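Local coordinates for mirolysin (Tannerella forsythia, PDB 6R7V), which is a pappalysin-family zinc metallopeptidase of the metzincin clan, captured as its latent zymogen, and in active form presumably hydrolyses peptide bonds, at residues V49-V54 against I154-L159; E131-K136 against L164-F169; V182-K187 against R203-A208; S197-G202 against T270-M275. The protein carries 1 engineered substitution. All blocks are in the same frame, centred on the assembly; numbering follows the deposited sequence. Where two conformers were deposited one is given.

Interaction 1 of 4, residues V49-V54 against I154-L159; sequences VVVHVV and IWVCNL
H52 O is held by two groups of the neighbouring strand: V156 N donates to it at 2.8 Å in a nearly straight bond, and W155 CA adds a CA-H...O contact. I154 O is treated the same way, accepting from H52 N over 2.8 Å while V51 CA approaches it at 3.2 Å. With I154 N to V50 O and V54 N to V156 O, four bonds join strands 49-54 and 154-157 as a parallel pair whose axes diverge by 20°. On one face H52 and W155 lie side by side, pointing the same way, each with CG anti to its carbonyl carbon (chi1 -53° in H52); H52 CD2 rests over the indole toward its rim, 3.5 Å from W155 NE1, the ring planes turned 34° apart. The imidazole is fixed at both nitrogens, ND1 by T119 and NE2 by N153, while W155 NE1 bonds to N143 O. The other face is aliphatic: V51 CG1 meets V156 CG2 at 3.7 Å, and V49 CG1 meets I154 CD1 at 3.7 Å. Helix 64-77 lies against this valine side through I67 and I71; beyond the pair, strand 45-55 bonds to strands 101-105 and 118-122, and strand 152-157 to strand 182-185.

Interaction 2 of 4, residues E131-K136 against L164-F169; sequences EMDNVK and LGYAQF
Y166 and D133 join strand 165-167, the antiparallel strand of an otherwise parallel metzincin-type sheet, to the loop 131-136 that carries a short 3-10 turn. The CB of Y166 points toward that loop, and chi1 of 69° sets CG between the backbone N and the carbonyl carbon, from where the ring extends to the loop. Farther out, CE1 comes 3.7 Å from K136 NZ and passes D133 OD1, which lies in the ring plane at the edge. At the tip, Y166 OH donates to D133 OD1 over 2.7 Å, arriving nearly along the C-O axis of the carboxylate; V135 CG1 also touches the hydroxyl oxygen. A water donates to Y166 OH at 3.0 Å and accepts from V135 N, tying the phenol to the 3-10 turn.

D133 OD1 has a second donor. K136 NZ forms a salt bridge to it at 3.0 Å from 39° above the carboxylate plane, so two groups arriving from different directions fix its rotation. The ammonium also bonds to T179 O, and this network would be expected to favour an ionised D133. D133 OD2 reaches Q168 OE1 only through a water, 2.7 Å from each oxygen, while Q168 OE1 has a direct bond to T179. On its backbone, strand 165-167 pairs with V183 through Y166 and with G7 through G165, next to the zinc ligand C6. Finally, a further water accepts from K136 NZ at 2.7 Å and gives a weak bond to Y166 O.

Interaction 3 of 4, residues V182-K187 against R203-A208; sequences VVIHYK and RTATHA. Engineered in segment 203-208: A208 (natural residue Glu). With ZN (zinc ion), chain D.
I184 CD1 is the main point of contact between strand 182-185 and helix 203-208, touching A205 CA at 3.7 Å and A208 CB at 3.8 Å. Its chi2 of -65° bends CD1 out of an extended line and onto the helix surface between these two alanines. The side chains of I184 and T204 pass each other in opposite directions, their CG2 methyls 4.0 Å apart. V182, deposited in two conformers, places its CB 4.0 Å from A208 CB, a methyl at an engineered position where the natural residue is glutamate.

Strand and helix run nearly antiparallel, at 159°, with axes 8.9 Å apart. The strand is positioned by backbone bonds to strand 152-157 on one side and strand 165-167 on the other. The helix is tied down by R203, which makes salt bridges to D77 and D84, and by T204 OG1, bonded to R4.

On a side of the helix that does not touch the strand, H207 NE2 binds the zinc ion at 2.0 Å. H211, H217 and C6 complete the site, and H207 ND1 is bonded to Y266 O, which orients the ring. The histidine spacing is that of the long metzincin zinc-binding motif. No hydrogen bond crosses between strand and helix in this variant, so their direct fit here rests on van der Waals packing; the polar side chains R203, T204 and H207 find their partners beyond the strand.

Interaction 4 of 4, residues S197-G202 against T270-M275; sequences SPYDKG and TYDACM
D272 OD2 accepts a hydrogen bond from K201 N at 2.9 Å, with an N-H...O angle of 155°; the amide arrives on the anti side of the carboxylate, 18° out of its plane. D272 CG lies anti to its own carbonyl carbon, beside the backbone N, on a CB that points toward the 197-202 loop. The same oxygen, OD2, is bonded to R203 N, while the amides of D200 and G202 lie close but at poor angles. G202 occupies the N-cap position of helix 203-212, so a carboxylate from a distant loop serves the helix start, whose field would probably stabilise its negative charge. D272 OD1 is engaged too, in a salt bridge to R4, and lies at the edge of the Y199 ring, 3.4 Å from CD1.

A second polar seam is looser. D272 N makes a weak bond to P198 O, and a water reinforces it, donating to P198 O at 2.7 Å and accepting from A273 N at 2.9 Å.

Packing surrounds these bonds. P198, which follows a cis peptide bond, lies over one face of Y271: its CB is 3.6 Å from the ring centroid and only 7° off the normal, a CH-pi contact. Y271 in turn directs an edge toward the face of Y199, an offset edge-to-face pair with centroids 5.8 Å apart. K201 CB lies against D272 CB at 3.7 Å.

C274, bonded to C245, ties the 270-275 loop further. Y199 OH is bonded to R4 N; R4, held by D272 and two residues before the zinc-bound C6, is consistent with a cysteine-switch zymogen.

Interactions 1, 2 and 3 share one sheet. Strand 152-157 of interaction 1 passes to strand 182-185 of interaction 3 through W155 O and I184 N and through W155 N and V182 O, each pair 2.8 Å apart, and Y166 O and V183 N, 2.9 Å apart, carry the sheet on to interaction 2. Interactions 1 and 2 also pack directly, W155 against V135. Interaction 4 adjoins the N-terminal end of helix 203-212, which bears H207 and H211: R203 N lies 3.1 Å from D272 OD2, and the centres of interactions 3 and 4 are about 11 Å apart. Interaction 3 holds a zinc ligand, while the side chains of Y166, T270 and I154 lie about 7, 11 and 14 Å from the metal.

Interaction 1 of 4, residues V49-V54 against I154-L159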
loop_
_atom_site.group_PDB
_atom_site.type_symbol
_atom_site.label_atom_id
_atom_site.label_comp_id
_atom_site.label_asym_id
_atom_site.label_seq_id
_atom_site.Cartn_x
_atom_site.Cartn_y
_atom_site.Cartn_z
ATOM N N VAL A 49 6.128 -2.373 12.019
ATOM C CA VAL A 49 4.804 -1.823 11.826
ATOM C C VAL A 49 4.178 -1.452 13.148
ATOM O O VAL A 49 4.268 -2.191 14.123
ATOM C CB VAL A 49 3.903 -2.878 11.103
ATOM C CG1 VAL A 49 2.452 -2.389 10.952
ATOM C CG2 VAL A 49 4.479 -3.248 9.730
ATOM N N VAL A 50 3.466 -0.340 13.166
ATOM C CA VAL A 50 2.577 0.010 14.259
ATOM C C VAL A 50 1.193 0.214 13.667
ATOM O O VAL A 50 1.025 0.908 12.647
ATOM C CB VAL A 50 3.061 1.213 15.102
ATOM C CG1 VAL A 50 3.289 2.473 14.250
ATOM C CG2 VAL A 50 2.116 1.490 16.273
ATOM N N VAL A 51 0.217 -0.467 14.256
ATOM C CA VAL A 51 -1.192 -0.317 13.840
ATOM C C VAL A 51 -1.913 0.534 14.859
ATOM O O VAL A 51 -1.961 0.177 16.058
ATOM C CB VAL A 51 -1.862 -1.696 13.683
ATOM C CG1 VAL A 51 -3.329 -1.535 13.252
ATOM C CG2 VAL A 51 -1.097 -2.520 12.651
ATOM N N HIS A 52 -2.481 1.653 14.390
ATOM C CA HIS A 52 -3.236 2.569 15.235
ATOM C C HIS A 52 -4.704 2.352 15.027
ATOM O O HIS A 52 -5.217 2.792 13.993
ATOM C CB HIS A 52 -2.908 4.041 14.948
ATOM C CG HIS A 52 -1.458 4.381 14.989
ATOM N ND1 HIS A 52 -0.774 4.451 16.182
ATOM C CD2 HIS A 52 -0.610 4.707 13.976
ATOM C CE1 HIS A 52 0.474 4.785 15.872
ATOM N NE2 HIS A 52 0.611 4.973 14.552
ATOM N N VAL A 53 -5.390 1.700 15.989
ATOM C CA VAL A 53 -6.848 1.530 15.890
ATOM C C VAL A 53 -7.481 2.759 16.516
ATOM O O VAL A 53 -7.237 3.047 17.700
ATOM C CB VAL A 53 -7.339 0.227 16.555
ATOM C CG1 VAL A 53 -8.853 0.059 16.394
ATOM C CG2 VAL A 53 -6.600 -0.990 16.000
ATOM N N VAL A 54 -8.259 3.513 15.710
ATOM C CA VAL A 54 -8.920 4.727 16.178
ATOM C C VAL A 54 -10.403 4.431 16.088
ATOM O O VAL A 54 -10.909 4.167 14.998
ATOM C CB VAL A 54 -8.471 5.953 15.335
ATOM C CG1 VAL A 54 -9.146 7.222 15.840
ATOM C CG2 VAL A 54 -6.933 6.109 15.335
ATOM N N ILE A 154 0.160 2.262 10.230
ATOM C CA ILE A 154 -1.074 1.862 9.587
ATOM C C ILE A 154 -2.218 2.270 10.481
ATOM O O ILE A 154 -2.340 1.709 11.590
ATOM C CB ILE A 154 -1.146 0.355 9.308
ATOM C CG1 ILE A 154 0.053 -0.152 8.469
ATOM C CG2 ILE A 154 -2.490 0.055 8.628
ATOM C CD1 ILE A 154 0.005 -1.715 8.204
ATOM N N TRP A 155 -3.021 3.261 10.061
ATOM C CA TRP A 155 -4.165 3.692 10.862
ATOM C C TRP A 155 -5.375 2.925 10.400
ATOM O O TRP A 155 -5.540 2.731 9.182
ATOM C CB TRP A 155 -4.396 5.199 10.697
ATOM C CG TRP A 155 -3.393 6.059 11.376
ATOM C CD1 TRP A 155 -3.532 6.653 12.598
ATOM C CD2 TRP A 155 -2.182 6.587 10.805
ATOM N NE1 TRP A 155 -2.440 7.456 12.864
ATOM C CE2 TRP A 155 -1.578 7.404 11.788
ATOM C CE3 TRP A 155 -1.510 6.398 9.577
ATOM C CZ2 TRP A 155 -0.384 8.099 11.549
ATOM C CZ3 TRP A 155 -0.307 7.053 9.361
ATOM C CH2 TRP A 155 0.225 7.926 10.320
ATOM N N VAL A 156 -6.201 2.444 11.348
ATOM C CA VAL A 156 -7.431 1.719 11.042
ATOM C C VAL A 156 -8.582 2.495 11.633
ATOM O O VAL A 156 -8.529 2.824 12.826
ATOM C CB VAL A 156 -7.362 0.292 11.607
ATOM C CG1 VAL A 156 -8.650 -0.477 11.308
ATOM C CG2 VAL A 156 -6.135 -0.452 11.059
ATOM N N CYS A 157 -9.546 2.919 10.804
ATOM C CA CYS A 157 -10.601 3.789 11.281
ATOM C C CYS A 157 -11.825 3.696 10.376
ATOM O O CYS A 157 -11.778 3.019 9.331
ATOM C CB CYS A 157 -10.085 5.227 11.323
ATOM S SG CYS A 157 -9.770 5.933 9.685
ATOM N N ASN A 158 -12.861 4.458 10.724
ATOM C CA ASN A 158 -14.027 4.568 9.855
ATOM C C ASN A 158 -13.779 5.646 8.791
ATOM O O ASN A 158 -13.739 6.824 9.125
ATOM C CB ASN A 158 -15.255 4.910 10.661
ATOM C CG ASN A 158 -16.472 5.038 9.794
ATOM O OD1 ASN A 158 -16.587 4.344 8.775
ATOM N ND2 ASN A 158 -17.396 5.932 10.177
ATOM N N LEU A 159 -13.605 5.235 7.512
ATOM C CA LEU A 159 -13.435 6.154 6.386
ATOM C C LEU A 159 -14.762 6.394 5.658
ATOM O O LEU A 159 -14.789 7.115 4.665
ATOM C CB LEU A 159 -12.382 5.620 5.413
ATOM C CG LEU A 159 -10.957 5.584 5.948
ATOM C CD1 LEU A 159 -10.033 4.938 4.934
ATOM C CD2 LEU A 159 -10.466 7.007 6.296
HETATM O O HOH W 1 -12.815 5.416 13.359
#

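Interaction 2 of 4, residues E131-K136 against L164-F169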
loop_
_atom_site.group_PDB
_atom_site.type_symbol
_atom_site.label_atom_id
_atom_site.label_comp_id
_atom_site.label_asym_id
_atom_site.label_seq_id
_atom_site.Cartn_x
_atom_site.Cartn_y
_atom_site.Cartn_z
ATOM N N GLU A 131 -8.916 14.033 3.072
ATOM C CA GLU A 131 -8.612 15.439 2.800
ATOM C C GLU A 131 -7.936 16.140 3.991
ATOM O O GLU A 131 -6.952 16.857 3.798
ATOM C CB GLU A 131 -9.909 16.175 2.416
ATOM C CG GLU A 131 -10.559 15.653 1.136
ATOM C CD GLU A 131 -11.263 14.306 1.163
ATOM O OE1 GLU A 131 -11.708 13.874 2.252
ATOM O OE2 GLU A 131 -11.379 13.686 0.081
ATOM N N MET A 132 -8.448 15.912 5.214
ATOM C CA MET A 132 -7.920 16.502 6.443
ATOM C C MET A 132 -6.743 15.725 7.027
ATOM O O MET A 132 -5.956 16.307 7.784
ATOM C CB MET A 132 -9.023 16.564 7.516
ATOM C CG MET A 132 -10.169 17.504 7.183
ATOM S SD MET A 132 -11.485 17.465 8.437
ATOM C CE MET A 132 -10.611 18.170 9.864
ATOM N N ASP A 133 -6.662 14.391 6.755
ATOM C CA ASP A 133 -5.663 13.491 7.376
ATOM C C ASP A 133 -5.844 13.515 8.903
ATOM O O ASP A 133 -4.898 13.299 9.667
ATOM C CB ASP A 133 -4.212 13.899 6.995
ATOM C CG ASP A 133 -3.502 12.972 6.032
ATOM O OD1 ASP A 133 -3.964 11.817 5.866
ATOM O OD2 ASP A 133 -2.490 13.392 5.458
ATOM N N ASN A 134 -7.080 13.771 9.360
ATOM C CA ASN A 134 -7.324 13.923 10.787
ATOM C C ASN A 134 -7.074 12.639 11.607
ATOM O O ASN A 134 -6.818 12.740 12.816
ATOM C CB ASN A 134 -8.719 14.504 11.089
ATOM C CG ASN A 134 -9.933 13.887 10.401
ATOM O OD1 ASN A 134 -9.843 13.173 9.393
ATOM N ND2 ASN A 134 -11.123 14.189 10.930
ATOM N N VAL A 135 -7.084 11.447 10.969
ATOM C CA VAL A 135 -6.831 10.227 11.763
ATOM C C VAL A 135 -5.363 10.192 12.249
ATOM O O VAL A 135 -5.027 9.446 13.174
ATOM C CB VAL A 135 -7.201 8.943 10.943
ATOM C CG1 VAL A 135 -6.137 8.624 9.884
ATOM C CG2 VAL A 135 -7.391 7.733 11.860
ATOM N N LYS A 136 -4.495 10.995 11.609
ATOM C CA LYS A 136 -3.064 10.956 11.882
ATOM C C LYS A 136 -2.637 11.979 12.910
ATOM O O LYS A 136 -1.436 12.114 13.171
ATOM C CB LYS A 136 -2.291 11.192 10.564
ATOM C CG LYS A 136 -2.659 10.185 9.495
ATOM C CD LYS A 136 -1.856 10.426 8.229
ATOM C CE LYS A 136 -2.220 9.393 7.171
ATOM N NZ LYS A 136 -1.726 9.774 5.814
ATOM N N LEU A 164 -12.101 2.847 0.879
ATOM C CA LEU A 164 -11.528 1.652 1.518
ATOM C C LEU A 164 -10.184 1.930 2.180
ATOM O O LEU A 164 -9.829 1.255 3.155
ATOM C CB LEU A 164 -11.332 0.496 0.513
ATOM C CG LEU A 164 -12.575 -0.053 -0.211
ATOM C CD1 LEU A 164 -12.196 -1.233 -1.054
ATOM C CD2 LEU A 164 -13.670 -0.448 0.742
ATOM N N GLY A 165 -9.409 2.846 1.613
ATOM C CA GLY A 165 -8.088 3.124 2.152
ATOM C C GLY A 165 -7.362 4.157 1.329
ATOM O O GLY A 165 -7.807 4.508 0.222
ATOM N N TYR A 166 -6.242 4.651 1.864
ATOM C CA TYR A 166 -5.382 5.566 1.128
ATOM C C TYR A 166 -3.970 5.526 1.698
ATOM O O TYR A 166 -3.762 5.163 2.859
ATOM C CB TYR A 166 -5.936 6.995 1.092
ATOM C CG TYR A 166 -5.930 7.750 2.400
ATOM C CD1 TYR A 166 -4.902 8.637 2.709
ATOM C CD2 TYR A 166 -7.009 7.668 3.279
ATOM C CE1 TYR A 166 -4.918 9.379 3.889
ATOM C CE2 TYR A 166 -7.046 8.422 4.447
ATOM C CZ TYR A 166 -6.009 9.296 4.733
ATOM O OH TYR A 166 -6.028 10.029 5.895
ATOM N N ALA A 167 -2.998 5.896 0.877
ATOM C CA ALA A 167 -1.601 5.897 1.268
ATOM C C ALA A 167 -0.971 7.208 0.927
ATOM O O ALA A 167 -1.424 7.887 -0.001
ATOM C CB ALA A 167 -0.871 4.786 0.517
ATOM N N GLN A 168 0.154 7.500 1.561
ATOM C CA GLN A 168 0.947 8.649 1.188
ATOM C C GLN A 168 2.140 8.128 0.369
ATOM O O GLN A 168 2.806 7.185 0.786
ATOM C CB GLN A 168 1.400 9.462 2.423
ATOM C CG GLN A 168 2.062 10.764 1.983
ATOM C CD GLN A 168 2.371 11.660 3.146
ATOM O OE1 GLN A 168 1.484 12.279 3.705
ATOM N NE2 GLN A 168 3.631 11.740 3.516
ATOM N N PHE A 169 2.426 8.744 -0.788
ATOM C CA PHE A 169 3.508 8.285 -1.648
ATOM C C PHE A 169 4.884 8.749 -1.168
ATOM O O PHE A 169 4.981 9.830 -0.567
ATOM C CB PHE A 169 3.289 8.829 -3.069
ATOM C CG PHE A 169 2.169 8.171 -3.828
ATOM C CD1 PHE A 169 0.930 8.790 -3.945
ATOM C CD2 PHE A 169 2.353 6.938 -4.433
ATOM C CE1 PHE A 169 -0.131 8.150 -4.597
ATOM C CE2 PHE A 169 1.306 6.320 -5.132
ATOM C CZ PHE A 169 0.078 6.939 -5.225
HETATM O O HOH W 2 -1.196 11.986 3.565
HETATM O O HOH W 3 -7.894 10.831 8.089
HETATM O O HOH W 4 -1.959 7.591 4.188
#

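Interaction 3 of 4, residues V182-K187 against R203-A208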
loop_
_atom_site.group_PDB
_atom_site.type_symbol
_atom_site.label_atom_id
_atom_site.label_comp_id
_atom_site.label_asym_id
_atom_site.label_seq_id
_atom_site.Cartn_x
_atom_site.Cartn_y
_atom_site.Cartn_z
ATOM N N VAL A 182 -0.169 4.552 5.909
ATOM C CA VAL A 182 -1.378 4.114 5.208
ATOM C C VAL A 182 -2.551 4.060 6.157
ATOM O O VAL A 182 -2.389 3.887 7.381
ATOM C CB VAL A 182 -1.226 2.773 4.431
ATOM C CG1 VAL A 182 -0.034 2.805 3.463
ATOM C CG2 VAL A 182 -1.125 1.576 5.367
ATOM N N VAL A 183 -3.749 4.306 5.600
ATOM C CA VAL A 183 -4.997 4.337 6.377
ATOM C C VAL A 183 -5.936 3.329 5.739
ATOM O O VAL A 183 -6.143 3.368 4.504
ATOM C CB VAL A 183 -5.628 5.752 6.386
ATOM C CG1 VAL A 183 -6.875 5.781 7.262
ATOM C CG2 VAL A 183 -4.637 6.818 6.874
ATOM N N ILE A 184 -6.528 2.435 6.564
ATOM C CA ILE A 184 -7.425 1.415 6.056
ATOM C C ILE A 184 -8.768 1.469 6.765
ATOM O O ILE A 184 -8.812 1.589 7.993
ATOM C CB ILE A 184 -6.798 -0.010 6.200
ATOM C CG1 ILE A 184 -5.333 -0.132 5.660
ATOM C CG2 ILE A 184 -7.706 -1.090 5.497
ATOM C CD1 ILE A 184 -5.246 0.093 4.077
ATOM N N HIS A 185 -9.861 1.255 6.021
ATOM C CA HIS A 185 -11.194 1.197 6.634
ATOM C C HIS A 185 -11.246 -0.024 7.522
ATOM O O HIS A 185 -10.861 -1.114 7.091
ATOM C CB HIS A 185 -12.229 1.083 5.511
ATOM C CG HIS A 185 -13.636 1.344 5.935
ATOM N ND1 HIS A 185 -14.246 0.599 6.919
ATOM C CD2 HIS A 185 -14.480 2.322 5.534
ATOM C CE1 HIS A 185 -15.459 1.120 7.066
ATOM N NE2 HIS A 185 -15.640 2.174 6.276
ATOM N N TYR A 186 -11.760 0.124 8.736
ATOM C CA TYR A 186 -11.818 -0.972 9.714
ATOM C C TYR A 186 -12.578 -2.188 9.203
ATOM O O TYR A 186 -12.295 -3.296 9.661
ATOM C CB TYR A 186 -12.417 -0.474 11.041
ATOM C CG TYR A 186 -13.924 -0.328 11.055
ATOM C CD1 TYR A 186 -14.545 0.809 10.534
ATOM C CD2 TYR A 186 -14.735 -1.330 11.582
ATOM C CE1 TYR A 186 -15.935 0.930 10.509
ATOM C CE2 TYR A 186 -16.123 -1.221 11.556
ATOM C CZ TYR A 186 -16.717 -0.083 11.033
ATOM O OH TYR A 186 -18.085 0.047 11.053
ATOM N N LYS A 187 -13.571 -1.995 8.319
ATOM C CA LYS A 187 -14.338 -3.142 7.855
ATOM C C LYS A 187 -13.551 -3.988 6.875
ATOM O O LYS A 187 -14.046 -5.048 6.476
ATOM C CB LYS A 187 -15.629 -2.667 7.165
ATOM C CG LYS A 187 -16.696 -2.142 8.084
ATOM C CD LYS A 187 -17.834 -1.585 7.244
ATOM C CE LYS A 187 -18.954 -1.075 8.105
ATOM N NZ LYS A 187 -19.991 -0.395 7.284
ATOM N N ARG A 203 -6.456 -7.532 1.168
ATOM C CA ARG A 203 -5.745 -6.938 0.032
ATOM C C ARG A 203 -5.889 -5.422 -0.051
ATOM O O ARG A 203 -5.155 -4.800 -0.809
ATOM C CB ARG A 203 -6.143 -7.589 -1.308
ATOM C CG ARG A 203 -5.220 -8.725 -1.704
ATOM C CD ARG A 203 -5.236 -9.908 -0.740
ATOM N NE ARG A 203 -4.178 -10.859 -1.089
ATOM C CZ ARG A 203 -4.371 -11.932 -1.844
ATOM N NH1 ARG A 203 -5.571 -12.184 -2.364
ATOM N NH2 ARG A 203 -3.357 -12.740 -2.128
ATOM N N THR A 204 -6.815 -4.804 0.669
ATOM C CA THR A 204 -6.879 -3.340 0.687
ATOM C C THR A 204 -5.533 -2.827 1.229
ATOM O O THR A 204 -4.930 -1.902 0.663
ATOM C CB THR A 204 -8.086 -2.829 1.491
ATOM O OG1 THR A 204 -9.273 -3.353 0.882
ATOM C CG2 THR A 204 -8.161 -1.319 1.511
ATOM N N ALA A 205 -5.027 -3.453 2.297
ATOM C CA ALA A 205 -3.727 -3.004 2.816
ATOM C C ALA A 205 -2.575 -3.413 1.909
ATOM O O ALA A 205 -1.625 -2.657 1.810
ATOM C CB ALA A 205 -3.499 -3.543 4.231
ATOM N N THR A 206 -2.638 -4.596 1.248
ATOM C CA THR A 206 -1.550 -4.935 0.311
ATOM C C THR A 206 -1.445 -3.866 -0.766
ATOM O O THR A 206 -0.337 -3.381 -1.067
ATOM C CB THR A 206 -1.828 -6.303 -0.348
ATOM O OG1 THR A 206 -1.788 -7.263 0.720
ATOM C CG2 THR A 206 -0.752 -6.696 -1.366
ATOM N N HIS A 207 -2.611 -3.453 -1.306
ATOM C CA HIS A 207 -2.676 -2.425 -2.341
ATOM C C HIS A 207 -2.129 -1.076 -1.801
ATOM O O HIS A 207 -1.321 -0.422 -2.479
ATOM C CB HIS A 207 -4.147 -2.320 -2.757
ATOM C CG HIS A 207 -4.473 -1.231 -3.722
ATOM N ND1 HIS A 207 -4.758 -1.506 -5.047
ATOM C CD2 HIS A 207 -4.619 0.098 -3.504
ATOM C CE1 HIS A 207 -5.058 -0.340 -5.592
ATOM N NE2 HIS A 207 -4.962 0.656 -4.698
ATOM N N ALA A 208 -2.576 -0.661 -0.597
ATOM C CA ALA A 208 -2.144 0.626 -0.023
ATOM C C ALA A 208 -0.666 0.613 0.264
ATOM O O ALA A 208 0.012 1.620 0.030
ATOM C CB ALA A 208 -2.905 0.912 1.259
HETATM ZN ZN ZN D . -4.924 2.667 -4.893
#

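Interaction 4 of 4, residues S197-G202 against T270-M275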
loop_
_atom_site.group_PDB
_atom_site.type_symbol
_atom_site.label_atom_id
_atom_site.label_comp_id
_atom_site.label_asym_id
_atom_site.label_seq_id
_atom_site.Cartn_x
_atom_site.Cartn_y
_atom_site.Cartn_z
ATOM N N SER A 197 -16.907 -9.007 3.255
ATOM C CA SER A 197 -16.860 -9.436 1.872
ATOM C C SER A 197 -17.408 -8.315 0.958
ATOM O O SER A 197 -18.344 -7.617 1.381
ATOM C CB SER A 197 -17.699 -10.703 1.743
ATOM O OG SER A 197 -17.774 -11.073 0.387
ATOM N N PRO A 198 -16.832 -8.051 -0.235
ATOM C CA PRO A 198 -15.794 -8.826 -0.932
ATOM C C PRO A 198 -14.352 -8.327 -0.700
ATOM O O PRO A 198 -13.444 -8.731 -1.436
ATOM C CB PRO A 198 -16.212 -8.671 -2.395
ATOM C CG PRO A 198 -16.723 -7.262 -2.459
ATOM C CD PRO A 198 -17.401 -7.013 -1.124
ATOM N N TYR A 199 -14.132 -7.471 0.288
ATOM C CA TYR A 199 -12.793 -6.977 0.599
ATOM C C TYR A 199 -12.429 -7.509 1.974
ATOM O O TYR A 199 -12.314 -6.774 2.958
ATOM C CB TYR A 199 -12.718 -5.430 0.479
ATOM C CG TYR A 199 -13.263 -4.939 -0.842
ATOM C CD1 TYR A 199 -12.549 -5.120 -2.022
ATOM C CD2 TYR A 199 -14.506 -4.319 -0.918
ATOM C CE1 TYR A 199 -13.058 -4.704 -3.243
ATOM C CE2 TYR A 199 -15.021 -3.883 -2.138
ATOM C CZ TYR A 199 -14.291 -4.077 -3.299
ATOM O OH TYR A 199 -14.784 -3.642 -4.507
ATOM N N ASP A 200 -12.320 -8.844 2.044
ATOM C CA ASP A 200 -12.141 -9.580 3.294
ATOM C C ASP A 200 -10.933 -10.515 3.275
ATOM O O ASP A 200 -10.880 -11.435 4.084
ATOM C CB ASP A 200 -13.407 -10.386 3.631
ATOM C CG ASP A 200 -13.796 -11.409 2.575
ATOM O OD1 ASP A 200 -13.306 -11.300 1.411
ATOM O OD2 ASP A 200 -14.644 -12.268 2.876
ATOM N N LYS A 201 -9.948 -10.279 2.371
ATOM C CA LYS A 201 -8.745 -11.113 2.361
ATOM C C LYS A 201 -7.493 -10.278 2.635
ATOM O O LYS A 201 -6.378 -10.778 2.438
ATOM C CB LYS A 201 -8.596 -11.913 1.047
ATOM C CG LYS A 201 -9.802 -12.786 0.687
ATOM C CD LYS A 201 -9.953 -13.899 1.702
ATOM C CE LYS A 201 -11.136 -14.811 1.449
ATOM N NZ LYS A 201 -11.177 -15.838 2.508
ATOM N N GLY A 202 -7.680 -9.054 3.148
ATOM C CA GLY A 202 -6.568 -8.190 3.530
ATOM C C GLY A 202 -5.846 -7.538 2.378
ATOM O O GLY A 202 -4.752 -6.980 2.587
ATOM N N THR A 270 -9.834 -4.744 -8.401
ATOM C CA THR A 270 -10.603 -5.974 -8.324
ATOM C C THR A 270 -10.818 -6.464 -6.872
ATOM O O THR A 270 -10.154 -5.980 -5.939
ATOM C CB THR A 270 -9.917 -7.042 -9.164
ATOM O OG1 THR A 270 -8.533 -7.022 -8.877
ATOM C CG2 THR A 270 -10.129 -6.807 -10.657
ATOM N N TYR A 271 -11.738 -7.425 -6.692
ATOM C CA TYR A 271 -12.019 -8.035 -5.391
ATOM C C TYR A 271 -10.789 -8.687 -4.810
ATOM O O TYR A 271 -9.987 -9.234 -5.556
ATOM C CB TYR A 271 -13.084 -9.118 -5.514
ATOM C CG TYR A 271 -14.497 -8.679 -5.784
ATOM C CD1 TYR A 271 -14.892 -7.352 -5.600
ATOM C CD2 TYR A 271 -15.462 -9.601 -6.150
ATOM C CE1 TYR A 271 -16.219 -6.958 -5.806
ATOM C CE2 TYR A 271 -16.787 -9.227 -6.336
ATOM C CZ TYR A 271 -17.159 -7.903 -6.175
ATOM O OH TYR A 271 -18.481 -7.567 -6.400
ATOM N N ASP A 272 -10.666 -8.686 -3.480
ATOM C CA ASP A 272 -9.505 -9.286 -2.853
ATOM C C ASP A 272 -9.183 -10.717 -3.274
ATOM O O ASP A 272 -8.001 -11.056 -3.441
ATOM C CB ASP A 272 -9.715 -9.329 -1.354
ATOM C CG ASP A 272 -9.624 -8.019 -0.602
ATOM O OD1 ASP A 272 -9.780 -6.949 -1.231
ATOM O OD2 ASP A 272 -9.430 -8.065 0.611
ATOM N N ALA A 273 -10.206 -11.579 -3.371
ATOM C CA ALA A 273 -9.985 -12.985 -3.699
ATOM C C ALA A 273 -9.592 -13.202 -5.167
ATOM O O ALA A 273 -9.182 -14.319 -5.509
ATOM C CB ALA A 273 -11.217 -13.808 -3.359
ATOM N N CYS A 274 -9.696 -12.166 -6.000
ATOM C CA CYS A 274 -9.330 -12.368 -7.393
ATOM C C CYS A 274 -7.961 -11.717 -7.710
ATOM O O CYS A 274 -7.486 -11.837 -8.833
ATOM C CB CYS A 274 -10.456 -11.903 -8.306
ATOM S SG CYS A 274 -12.032 -12.723 -7.932
ATOM N N MET A 275 -7.270 -11.158 -6.695
ATOM C CA MET A 275 -5.910 -10.661 -6.814
ATOM C C MET A 275 -4.919 -11.711 -6.380
ATOM O O MET A 275 -5.190 -12.482 -5.450
ATOM C CB MET A 275 -5.691 -9.440 -5.939
ATOM C CG MET A 275 -6.521 -8.289 -6.336
ATOM S SD MET A 275 -6.272 -6.916 -5.175
ATOM C CE MET A 275 -6.742 -5.562 -6.298
HETATM O O HOH W 5 -12.938 -11.111 -2.667
#